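Local coordinates for protein beta-glucosidase (Saccharopolyspora erythraea D, PDB 5M6G) that probably hydrolyses terminal, non-reducing beta-D-glucosyl residues of glucosides and glucans, releasing beta-D-glucose, as a glycoside hydrolase of family 3, at residues Trp452-Ser456 with Thr501-Glu507; His145-Gly150 with Thr193-Phe197; Val70-Ala74 with Gly93-Glu97. Numbering follows the deposited sequence.

Contact 1: Trp452-Ser456 with Thr501-Glu507; sequences WQGSS and TPYAEFE
The indole of Trp-452 packs against the methyl of Ala-504, with Trp-452 CD1 4.1 Å from Ala-504 CB. Trp-452 has chi1 t and chi2 43°. Together these place NE1 by Glu-505, and Trp-452 NE1 donates to Glu-505 OE2 at 2.8 Å. The far end of the ring meets Phe-506, Trp-452 CH2 to Phe-506 CZ 3.9 Å. The two rings are oblique, with planes at 59° and centroids 6.0 Å apart. Phe-506 and Glu-507 are in a 3-10 segment; the rest is loop. The segments run antiparallel: Gln-453 faces Tyr-503, CA to CA 4.6 Å, and Gly-454 faces Pro-502, CA to CA 5.1 Å. Gln-453 (m, m) folds its amide onto the backbone of Ala-504. Its OE1 accepts from Ala-504 N at 2.9 Å, and its NE2 donates to Ala-504 O at 3.0 Å. Glu-505 (m, t; phi/psi 56/-141) brings this contact to the sorbitol pocket of the family 3 enzyme, and its OE2 makes a weak hydrogen bond to the bound sorbitol. Trp-448, a pocket residue from the same loop as Trp-452, meets the Trp-452 ring edge-to-face. Gly-454 has phi 71°, and a CB there would clash with Pro-502 CB. A water donates to Gly-454 O and Pro-502 O, each 2.9 Å from it. At the end of the segment, Ser-456 OG lies 4.2 Å from Pro-502 CD and is hydrogen-bonded to Asn-443.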
ATOM      1  N   TRP A 452       4.481  11.136   1.440  1.00 11.62           N
ATOM      2  CA  TRP A 452       4.203  10.017   2.343  1.00 14.91           C
ATOM      3  C   TRP A 452       2.803  10.117   2.944  1.00 13.93           C
ATOM      4  O   TRP A 452       1.989   9.190   2.835  1.00 16.63           O
ATOM      5  CB  TRP A 452       5.266   9.996   3.447  1.00 12.20           C
ATOM      6  CG  TRP A 452       5.007   9.043   4.567  1.00 16.32           C
ATOM      7  CD1 TRP A 452       4.557   7.757   4.473  1.00 14.41           C
ATOM      8  CD2 TRP A 452       5.180   9.307   5.965  1.00 15.84           C
ATOM      9  NE1 TRP A 452       4.448   7.203   5.728  1.00 17.52           N
ATOM     10  CE2 TRP A 452       4.824   8.134   6.659  1.00 15.56           C
ATOM     11  CE3 TRP A 452       5.604  10.424   6.695  1.00 17.43           C
ATOM     12  CZ2 TRP A 452       4.880   8.043   8.052  1.00 18.62           C
ATOM     13  CZ3 TRP A 452       5.664  10.329   8.077  1.00 17.64           C
ATOM     14  CH2 TRP A 452       5.302   9.148   8.739  1.00 15.55           C
ATOM     15  N   GLN A 453       2.508  11.234   3.602  1.00 13.06           N
ATOM     16  CA  GLN A 453       1.201  11.417   4.229  1.00 13.96           C
ATOM     17  C   GLN A 453       0.093  11.708   3.228  1.00 16.63           C
ATOM     18  O   GLN A 453      -1.089  11.706   3.614  1.00 13.14           O
ATOM     19  CB  GLN A 453       1.264  12.558   5.237  1.00 11.40           C
ATOM     20  CG  GLN A 453       2.064  12.247   6.469  1.00 11.48           C
ATOM     21  CD  GLN A 453       1.409  11.158   7.290  1.00 18.53           C
ATOM     22  OE1 GLN A 453       0.212  11.218   7.578  1.00 14.51           O
ATOM     23  NE2 GLN A 453       2.181  10.146   7.649  1.00 13.52           N
ATOM     24  N   GLY A 454       0.436  11.955   1.964  1.00 12.22           N
ATOM     25  CA  GLY A 454      -0.499  12.581   1.049  1.00 12.09           C
ATOM     26  C   GLY A 454      -0.707  14.040   1.425  1.00 12.80           C
ATOM     27  O   GLY A 454      -0.170  14.546   2.405  1.00 16.07           O
ATOM     28  N   SER A 455      -1.514  14.728   0.615  1.00 15.20           N
ATOM     29  CA  SER A 455      -1.827  16.127   0.883  1.00 14.56           C
ATOM     30  C   SER A 455      -3.034  16.524   0.052  1.00 12.30           C
ATOM     31  O   SER A 455      -3.411  15.835  -0.897  1.00 17.21           O
ATOM     32  CB  SER A 455      -0.646  17.045   0.570  1.00 17.68           C
ATOM     33  OG  SER A 455      -0.338  16.996  -0.804  1.00 17.79           O
ATOM     34  N   SER A 456      -3.619  17.665   0.409  1.00 18.70           N
ATOM     35  CA  SER A 456      -4.749  18.213  -0.321  1.00 13.68           C
ATOM     36  C   SER A 456      -4.280  19.021  -1.527  1.00 19.50           C
ATOM     37  O   SER A 456      -3.191  19.596  -1.533  1.00 17.48           O
ATOM     38  CB  SER A 456      -5.595  19.094   0.599  1.00 15.18           C
ATOM     39  OG  SER A 456      -6.080  18.354   1.704  1.00 16.69           O
ATOM     40  N   THR A 501      -9.204  13.771   5.215  1.00 11.41           N
ATOM     41  CA  THR A 501      -8.050  14.256   4.472  1.00 12.40           C
ATOM     42  C   THR A 501      -6.911  13.242   4.586  1.00 15.09           C
ATOM     43  O   THR A 501      -6.973  12.317   5.406  1.00 14.16           O
ATOM     44  CB  THR A 501      -7.629  15.627   5.004  1.00 12.82           C
ATOM     45  OG1 THR A 501      -7.380  15.531   6.405  1.00 14.72           O
ATOM     46  CG2 THR A 501      -8.738  16.673   4.744  1.00 17.51           C
ATOM     47  N   PRO A 502      -5.869  13.357   3.756  1.00 13.65           N
ATOM     48  CA  PRO A 502      -4.895  12.258   3.645  1.00 11.19           C
ATOM     49  C   PRO A 502      -4.047  12.057   4.896  1.00 13.89           C
ATOM     50  O   PRO A 502      -3.694  13.004   5.602  1.00 15.28           O
ATOM     51  CB  PRO A 502      -4.017  12.681   2.459  1.00 13.10           C
ATOM     52  CG  PRO A 502      -4.899  13.586   1.631  1.00 13.84           C
ATOM     53  CD  PRO A 502      -5.725  14.325   2.644  1.00 12.59           C
ATOM     54  N   TYR A 503      -3.701  10.794   5.148  1.00 12.93           N
ATOM     55  CA  TYR A 503      -2.814  10.430   6.248  1.00 13.22           C
ATOM     56  C   TYR A 503      -2.159   9.093   5.920  1.00 11.71           C
ATOM     57  O   TYR A 503      -2.592   8.373   5.017  1.00 16.78           O
ATOM     58  CB  TYR A 503      -3.578  10.331   7.572  1.00 12.95           C
ATOM     59  CG  TYR A 503      -4.780   9.422   7.466  1.00 11.83           C
ATOM     60  CD1 TYR A 503      -4.648   8.040   7.589  1.00 10.68           C
ATOM     61  CD2 TYR A 503      -6.047   9.944   7.214  1.00 11.08           C
ATOM     62  CE1 TYR A 503      -5.743   7.202   7.475  1.00 13.03           C
ATOM     63  CE2 TYR A 503      -7.149   9.118   7.098  1.00 11.65           C
ATOM     64  CZ  TYR A 503      -6.989   7.744   7.230  1.00 14.69           C
ATOM     65  OH  TYR A 503      -8.075   6.917   7.102  1.00 11.19           O
ATOM     66  N   ALA A 504      -1.133   8.746   6.696  1.00 14.17           N
ATOM     67  CA  ALA A 504      -0.507   7.435   6.578  1.00 12.82           C
ATOM     68  C   ALA A 504       0.071   7.028   7.923  1.00 14.19           C
ATOM     69  O   ALA A 504       0.561   7.869   8.679  1.00 14.59           O
ATOM     70  CB  ALA A 504       0.608   7.411   5.516  1.00 11.82           C
ATOM     71  N   GLU A 505       0.023   5.728   8.194  1.00 10.69           N
ATOM     72  CA  GLU A 505       0.631   5.081   9.379  1.00 13.73           C
ATOM     73  C   GLU A 505       0.080   5.755  10.640  1.00 18.82           C
ATOM     74  O   GLU A 505      -1.113   6.100  10.685  1.00 20.00           O
ATOM     75  CB  GLU A 505       2.151   5.090   9.266  1.00 16.45           C
ATOM     76  CG  GLU A 505       2.678   4.597   7.924  1.00 14.04           C
ATOM     77  CD  GLU A 505       4.195   4.430   7.915  1.00 19.21           C
ATOM     78  OE1 GLU A 505       4.759   4.012   8.947  1.00 18.85           O
ATOM     79  OE2 GLU A 505       4.819   4.722   6.873  1.00 19.19           O
ATOM     80  N   PHE A 506       0.926   5.968  11.654  1.00 16.10           N
ATOM     81  CA  PHE A 506       0.460   6.385  12.974  1.00 17.36           C
ATOM     82  C   PHE A 506      -0.208   7.755  12.947  1.00 17.97           C
ATOM     83  O   PHE A 506      -1.044   8.046  13.812  1.00 15.95           O
ATOM     84  CB  PHE A 506       1.636   6.377  13.961  1.00 15.11           C
ATOM     85  CG  PHE A 506       2.838   7.143  13.473  1.00 16.62           C
ATOM     86  CD1 PHE A 506       3.793   6.525  12.686  1.00 16.75           C
ATOM     87  CD2 PHE A 506       2.998   8.482  13.796  1.00 19.73           C
ATOM     88  CE1 PHE A 506       4.897   7.229  12.224  1.00 25.55           C
ATOM     89  CE2 PHE A 506       4.097   9.195  13.346  1.00 23.65           C
ATOM     90  CZ  PHE A 506       5.046   8.570  12.558  1.00 24.17           C
ATOM     91  N   GLU A 507       0.139   8.613  11.980  1.00 16.78           N
ATOM     92  CA  GLU A 507      -0.524   9.914  11.897  1.00 21.66           C
ATOM     93  C   GLU A 507      -2.024   9.777  11.659  1.00 17.56           C
ATOM     94  O   GLU A 507      -2.776  10.722  11.923  1.00 19.54           O
ATOM     95  CB  GLU A 507       0.100  10.775  10.788  1.00 18.23           C
ATOM     96  CG  GLU A 507       1.566  11.071  10.999  1.00 23.18           C
ATOM     97  CD  GLU A 507       1.804  12.150  12.037  1.00 41.70           C
ATOM     98  OE1 GLU A 507       0.835  12.576  12.703  1.00 43.57           O
ATOM     99  OE2 GLU A 507       2.968  12.577  12.193  1.00 49.92           O
TER
HETATM  100  O   HOH W   1      -1.702  14.957   4.802  1.00 21.63           O

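Contact 2: His145-Gly150 with Thr193-Phe197; sequences HNIGLG and TYESF
This is a buried contact inside the family 3 N-terminal domain, between the first turn of helix 146-152 and a short 3-10 turn with the loop after it. His-145 is the N-cap residue, and Leu-149 N bonds back to His-145 O at 3.1 Å. The 3-10 turn at 193-195 has Ser-196 N bonded to Thr-193 O at 3.1 Å. One NH of the first helical turn, Ile-147 N, donates to Tyr-194 O at 3.0 Å. Asn-146 (chi1 m) donates from ND2 to Glu-195 O at 2.8 Å. Its CB sits over the face of the Phe-197 ring, 4.0 Å from the centroid, in a CH-pi contact. Tyr-194 (chi1 p) packs edge-to-face on the His-145 ring, Tyr-194 CD1 to His-145 CG 3.4 Å. The nearest CA pair is Gly-150 and Phe-197, 4.3 Å apart. Gly-150 CA makes a CA-H...O contact of 3.3 Å with Phe-197 O, and a CB there would clash with it. Glu-195 forms a salt bridge with Arg-192, a sorbitol-binding residue, so the turn borders the pocket. Leu-149 packs on helix 155-170; His-145 NE2 and Tyr-194 OH bond to Gly-447 O and Tyr-503 O, in C-terminal-domain loops.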
ATOM      1  N   HIS A 145      -7.131   2.828  -3.055  1.00 12.23           N
ATOM      2  CA  HIS A 145      -6.428   2.124  -1.994  1.00 13.10           C
ATOM      3  C   HIS A 145      -7.098   0.776  -1.717  1.00 13.54           C
ATOM      4  O   HIS A 145      -8.226   0.496  -2.150  1.00 12.13           O
ATOM      5  CB  HIS A 145      -6.363   2.972  -0.724  1.00 12.79           C
ATOM      6  CG  HIS A 145      -5.177   3.888  -0.666  1.00 14.66           C
ATOM      7  ND1 HIS A 145      -3.873   3.432  -0.707  1.00 11.17           N
ATOM      8  CD2 HIS A 145      -5.100   5.239  -0.576  1.00 11.13           C
ATOM      9  CE1 HIS A 145      -3.046   4.460  -0.625  1.00  9.87           C
ATOM     10  NE2 HIS A 145      -3.766   5.570  -0.554  1.00 10.75           N
ATOM     11  N   ASN A 146      -6.370  -0.062  -0.975  1.00 13.14           N
ATOM     12  CA  ASN A 146      -6.746  -1.464  -0.807  1.00 10.53           C
ATOM     13  C   ASN A 146      -8.164  -1.643  -0.260  1.00 10.79           C
ATOM     14  O   ASN A 146      -8.868  -2.575  -0.665  1.00 12.52           O
ATOM     15  CB  ASN A 146      -5.737  -2.167   0.109  1.00  9.36           C
ATOM     16  CG  ASN A 146      -4.459  -2.534  -0.619  1.00 15.69           C
ATOM     17  OD1 ASN A 146      -4.384  -2.413  -1.834  1.00 12.31           O
ATOM     18  ND2 ASN A 146      -3.453  -3.007   0.122  1.00 13.81           N
ATOM     19  N   ILE A 147      -8.599  -0.792   0.671  1.00 12.64           N
ATOM     20  CA  ILE A 147      -9.911  -1.024   1.278  1.00  9.85           C
ATOM     21  C   ILE A 147     -11.002  -0.982   0.208  1.00 12.54           C
ATOM     22  O   ILE A 147     -11.867  -1.865   0.153  1.00 10.34           O
ATOM     23  CB  ILE A 147     -10.173  -0.037   2.436  1.00  9.65           C
ATOM     24  CG1 ILE A 147     -11.527  -0.327   3.099  1.00 11.44           C
ATOM     25  CG2 ILE A 147     -10.130   1.432   1.971  1.00 10.08           C
ATOM     26  CD1 ILE A 147     -11.794   0.504   4.345  1.00 15.45           C
ATOM     27  N   GLY A 148     -10.939   0.000  -0.702  1.00  9.29           N
ATOM     28  CA  GLY A 148     -11.888   0.029  -1.807  1.00 12.46           C
ATOM     29  C   GLY A 148     -11.718  -1.142  -2.756  1.00 11.91           C
ATOM     30  O   GLY A 148     -12.702  -1.698  -3.252  1.00 10.79           O
ATOM     31  N   LEU A 149     -10.464  -1.543  -3.018  1.00 10.91           N
ATOM     32  CA  LEU A 149     -10.234  -2.743  -3.815  1.00 10.00           C
ATOM     33  C   LEU A 149     -10.868  -3.969  -3.163  1.00 12.31           C
ATOM     34  O   LEU A 149     -11.443  -4.817  -3.854  1.00 11.37           O
ATOM     35  CB  LEU A 149      -8.734  -2.953  -4.031  1.00  9.57           C
ATOM     36  CG  LEU A 149      -8.044  -1.830  -4.830  1.00 10.15           C
ATOM     37  CD1 LEU A 149      -6.569  -2.200  -5.163  1.00 12.12           C
ATOM     38  CD2 LEU A 149      -8.823  -1.456  -6.126  1.00  9.92           C
ATOM     39  N   GLY A 150     -10.777  -4.081  -1.834  1.00 10.96           N
ATOM     40  CA  GLY A 150     -11.452  -5.181  -1.156  1.00 11.48           C
ATOM     41  C   GLY A 150     -12.954  -5.111  -1.336  1.00 13.25           C
ATOM     42  O   GLY A 150     -13.622  -6.134  -1.507  1.00 13.16           O
ATOM     43  N   THR A 193      -5.907   1.339   8.215  1.00 12.63           N
ATOM     44  CA  THR A 193      -7.086   0.569   7.839  1.00 13.77           C
ATOM     45  C   THR A 193      -7.307   0.598   6.329  1.00 12.91           C
ATOM     46  O   THR A 193      -7.716  -0.407   5.735  1.00 11.55           O
ATOM     47  CB  THR A 193      -8.316   1.109   8.578  1.00 13.49           C
ATOM     48  OG1 THR A 193      -8.142   0.913   9.988  1.00 12.13           O
ATOM     49  CG2 THR A 193      -9.592   0.394   8.122  1.00 12.69           C
ATOM     50  N   TYR A 194      -7.021   1.733   5.683  1.00 10.45           N
ATOM     51  CA  TYR A 194      -7.273   1.826   4.248  1.00 12.77           C
ATOM     52  C   TYR A 194      -6.282   1.016   3.435  1.00 15.24           C
ATOM     53  O   TYR A 194      -6.548   0.729   2.263  1.00 11.06           O
ATOM     54  CB  TYR A 194      -7.253   3.282   3.774  1.00 14.34           C
ATOM     55  CG  TYR A 194      -5.902   3.993   3.755  1.00 16.09           C
ATOM     56  CD1 TYR A 194      -5.004   3.838   2.689  1.00 11.61           C
ATOM     57  CD2 TYR A 194      -5.554   4.862   4.770  1.00 14.67           C
ATOM     58  CE1 TYR A 194      -3.786   4.521   2.671  1.00 13.69           C
ATOM     59  CE2 TYR A 194      -4.350   5.536   4.762  1.00 14.12           C
ATOM     60  CZ  TYR A 194      -3.474   5.368   3.711  1.00 11.99           C
ATOM     61  OH  TYR A 194      -2.288   6.061   3.722  1.00 16.73           O
ATOM     62  N   GLU A 195      -5.142   0.652   4.016  1.00 14.11           N
ATOM     63  CA  GLU A 195      -4.207  -0.204   3.303  1.00 11.95           C
ATOM     64  C   GLU A 195      -4.586  -1.674   3.384  1.00 11.74           C
ATOM     65  O   GLU A 195      -3.897  -2.512   2.799  1.00 11.85           O
ATOM     66  CB  GLU A 195      -2.797   0.008   3.850  1.00 14.41           C
ATOM     67  CG  GLU A 195      -2.376   1.465   3.789  1.00 16.79           C
ATOM     68  CD  GLU A 195      -0.886   1.635   3.947  1.00 15.36           C
ATOM     69  OE1 GLU A 195      -0.138   1.087   3.111  1.00 18.80           O
ATOM     70  OE2 GLU A 195      -0.471   2.321   4.906  1.00 15.17           O
ATOM     71  N   SER A 196      -5.664  -2.007   4.089  1.00 10.07           N
ATOM     72  CA  SER A 196      -6.109  -3.383   4.250  1.00  8.45           C
ATOM     73  C   SER A 196      -7.237  -3.692   3.274  1.00 10.48           C
ATOM     74  O   SER A 196      -8.160  -2.891   3.095  1.00 12.08           O
ATOM     75  CB  SER A 196      -6.580  -3.622   5.690  1.00 13.48           C
ATOM     76  OG  SER A 196      -7.191  -4.891   5.866  1.00 10.39           O
ATOM     77  N   PHE A 197      -7.176  -4.870   2.659  1.00  9.32           N
ATOM     78  CA  PHE A 197      -8.268  -5.307   1.802  1.00 11.35           C
ATOM     79  C   PHE A 197      -9.546  -5.626   2.579  1.00 12.02           C
ATOM     80  O   PHE A 197     -10.621  -5.711   1.975  1.00 10.82           O
ATOM     81  CB  PHE A 197      -7.849  -6.530   1.005  1.00 12.29           C
ATOM     82  CG  PHE A 197      -6.814  -6.248  -0.032  1.00 13.69           C
ATOM     83  CD1 PHE A 197      -7.140  -5.517  -1.166  1.00 11.80           C
ATOM     84  CD2 PHE A 197      -5.520  -6.737   0.111  1.00 12.86           C
ATOM     85  CE1 PHE A 197      -6.180  -5.267  -2.161  1.00 15.99           C
ATOM     86  CE2 PHE A 197      -4.562  -6.502  -0.869  1.00 17.88           C
ATOM     87  CZ  PHE A 197      -4.891  -5.755  -2.006  1.00 15.32           C
TER

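Contact 3: Val70-Ala74 with Gly93-Glu97; sequences VERKA and GSAPE
Ser-94 OG is the meeting point of three side chains from segment 70-74. Val-70 and Glu-71 are in strand 68-71; residues 72-74 have helical phi/psi, with Ala-74 N bonded to Glu-71 O at 2.9 Å. Ser-94 is the centre of an inverse gamma turn (phi/psi -93/78). Gly-93 before it is at 82/0, where a CB would jam against the preceding carbonyl O. The backbones stay apart: the nearest CA atoms, of Arg-72 and Ser-94, are 7.7 Å from each other. Side chains therefore bridge the gap. Ser-94 takes chi1 t and points toward the strand end. Its OG donates to Glu-71 OE2 at 2.7 Å. Glu-71 has an unusual chi1 of -148°, between wells, with chi2 m. Its OE2 also accepts from Gly-91 N. Its OE1 turns back to its own segment, accepting from Lys-73 N at 2.9 Å and forming a salt bridge with Lys-73 NZ at 3.1 Å. Lys-73 (m, t, m, m) is curled to reach this carboxylate, and NZ makes only a weak bond of 3.4 Å to Ser-94 OG. Arg-72 (p, t, m, chi4 -86°) is extended at chi2 and bent beyond it. Its NH1 donates to Ser-94 OG at 2.9 Å. Ala-95 O lies over a guanidinium face, 3.6 Å from Arg-72 NH1. Arg-72 also packs on Met-107 and Tyr-111 of helix 101-116. The arrangement joins the C-terminal end of strand 68-71 to the loop after its parallel neighbour 87-90 in the TIM-barrel-type N-terminal domain, where Gly-91 and Gly-92 line the sorbitol pocket.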
ATOM      1  N   VAL A  70      19.468   0.965   2.029  1.00 11.59           N
ATOM      2  CA  VAL A  70      19.626   2.317   2.549  1.00 11.37           C
ATOM      3  C   VAL A  70      18.742   3.271   1.759  1.00 15.38           C
ATOM      4  O   VAL A  70      18.584   3.131   0.538  1.00 12.57           O
ATOM      5  CB  VAL A  70      21.109   2.765   2.538  1.00 12.04           C
ATOM      6  CG1 VAL A  70      21.686   2.909   1.108  1.00  9.22           C
ATOM      7  CG2 VAL A  70      21.276   4.047   3.333  1.00 15.99           C
ATOM      8  N   GLU A  71      18.156   4.237   2.465  1.00 11.45           N
ATOM      9  CA  GLU A  71      17.307   5.231   1.826  1.00 10.30           C
ATOM     10  C   GLU A  71      18.172   6.204   1.028  1.00 14.04           C
ATOM     11  O   GLU A  71      19.238   6.624   1.483  1.00 15.36           O
ATOM     12  CB  GLU A  71      16.483   5.966   2.887  1.00 13.78           C
ATOM     13  CG  GLU A  71      15.106   6.435   2.427  1.00 16.88           C
ATOM     14  CD  GLU A  71      15.162   7.670   1.547  1.00 15.87           C
ATOM     15  OE1 GLU A  71      16.003   8.553   1.808  1.00 17.27           O
ATOM     16  OE2 GLU A  71      14.359   7.754   0.595  1.00 15.15           O
ATOM     17  N   ARG A  72      17.701   6.560  -0.170  1.00 13.18           N
ATOM     18  CA  ARG A  72      18.554   7.242  -1.144  1.00 13.01           C
ATOM     19  C   ARG A  72      19.114   8.562  -0.619  1.00 18.20           C
ATOM     20  O   ARG A  72      20.208   8.964  -1.025  1.00 17.17           O
ATOM     21  CB  ARG A  72      17.776   7.484  -2.435  1.00 11.94           C
ATOM     22  CG  ARG A  72      16.464   8.233  -2.184  1.00 15.61           C
ATOM     23  CD  ARG A  72      15.823   8.739  -3.478  1.00 17.33           C
ATOM     24  NE  ARG A  72      16.549   9.862  -4.071  1.00 17.60           N
ATOM     25  CZ  ARG A  72      16.348  11.132  -3.736  1.00 23.06           C
ATOM     26  NH1 ARG A  72      15.455  11.432  -2.807  1.00 16.47           N
ATOM     27  NH2 ARG A  72      17.038  12.100  -4.328  1.00 22.27           N
ATOM     28  N   LYS A  73      18.389   9.261   0.264  1.00 15.15           N
ATOM     29  CA  LYS A  73      18.913  10.528   0.775  1.00 14.49           C
ATOM     30  C   LYS A  73      20.186  10.339   1.595  1.00 16.44           C
ATOM     31  O   LYS A  73      20.960  11.294   1.746  1.00 19.04           O
ATOM     32  CB  LYS A  73      17.857  11.246   1.617  1.00 16.39           C
ATOM     33  CG  LYS A  73      16.697  11.818   0.804  1.00 23.79           C
ATOM     34  CD  LYS A  73      15.783  12.705   1.661  1.00 24.85           C
ATOM     35  CE  LYS A  73      15.121  11.907   2.779  1.00 26.91           C
ATOM     36  NZ  LYS A  73      14.121  10.929   2.248  1.00 23.34           N
ATOM     37  N   ALA A  74      20.421   9.141   2.127  1.00 16.40           N
ATOM     38  CA  ALA A  74      21.588   8.902   2.968  1.00 16.26           C
ATOM     39  C   ALA A  74      22.825   8.477   2.191  1.00 17.76           C
ATOM     40  O   ALA A  74      23.933   8.564   2.736  1.00 17.80           O
ATOM     41  CB  ALA A  74      21.283   7.835   4.023  1.00 13.93           C
ATOM     42  N   GLY A  93       7.638   9.918  -0.617  1.00 15.79           N
ATOM     43  CA  GLY A  93       7.990  11.285  -0.934  1.00 16.53           C
ATOM     44  C   GLY A  93       9.414  11.496  -1.394  1.00 17.01           C
ATOM     45  O   GLY A  93       9.785  12.635  -1.687  1.00 17.11           O
ATOM     46  N   SER A  94      10.221  10.439  -1.483  1.00 16.89           N
ATOM     47  CA  SER A  94      11.652  10.576  -1.756  1.00 13.26           C
ATOM     48  C   SER A  94      11.897  10.457  -3.259  1.00 16.83           C
ATOM     49  O   SER A  94      12.350   9.432  -3.775  1.00 15.84           O
ATOM     50  CB  SER A  94      12.438   9.532  -0.968  1.00 16.28           C
ATOM     51  OG  SER A  94      13.824   9.821  -0.995  1.00 14.94           O
ATOM     52  N   ALA A  95      11.599  11.563  -3.983  1.00 14.31           N
ATOM     53  CA  ALA A  95      11.702  11.597  -5.430  1.00 20.12           C
ATOM     54  C   ALA A  95      12.935  12.377  -5.867  1.00 17.57           C
ATOM     55  O   ALA A  95      13.423  13.237  -5.128  1.00 17.15           O
ATOM     56  CB  ALA A  95      10.455  12.249  -6.040  1.00 16.23           C
ATOM     57  N   PRO A  96      13.457  12.101  -7.060  1.00 16.52           N
ATOM     58  CA  PRO A  96      14.469  12.989  -7.643  1.00 20.09           C
ATOM     59  C   PRO A  96      13.822  14.290  -8.098  1.00 21.47           C
ATOM     60  O   PRO A  96      12.601  14.459  -8.057  1.00 17.02           O
ATOM     61  CB  PRO A  96      14.979  12.184  -8.835  1.00 19.12           C
ATOM     62  CG  PRO A  96      13.730  11.516  -9.324  1.00 19.60           C
ATOM     63  CD  PRO A  96      13.009  11.096  -8.043  1.00 16.67           C
ATOM     64  N   GLU A  97      14.666  15.219  -8.542  1.00 25.41           N
ATOM     65  CA  GLU A  97      14.188  16.480  -9.109  1.00 29.47           C
ATOM     66  C   GLU A  97      14.595  16.556 -10.581  1.00 28.28           C
ATOM     67  O   GLU A  97      15.766  16.361 -10.899  1.00 27.24           O
ATOM     68  CB  GLU A  97      14.744  17.680  -8.332  1.00 33.21           C
ATOM     69  CG  GLU A  97      13.743  18.822  -8.164  1.00 43.64           C
ATOM     70  CD  GLU A  97      12.768  18.582  -7.019  1.00 52.06           C
ATOM     71  OE1 GLU A  97      13.232  18.268  -5.900  1.00 59.62           O
ATOM     72  OE2 GLU A  97      11.539  18.692  -7.238  1.00 44.55           O
TER

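From the N terminus, contact 3 comes first. It closes a short loop from strand 68-71 through helix 77-82 and strand 87-90. Contact 2 follows within the same N-terminal domain and closes the loop from helix 146-152 through helix 155-170 and strand 176-177. Contact 1 is last and joins two loops of the C-terminal domain, closing the stretch that holds helix 465-472 and strands 478-480 and 493-499. The three are in series, with no nesting or crossing. Contacts 1 and 2 touch across the domains: Tyr-194 OH is 2.7 Å from Tyr-503 O, a probable hydrogen bond. Contact 3 touches neither, but its nearest atoms are about 4 Å from those of contact 1.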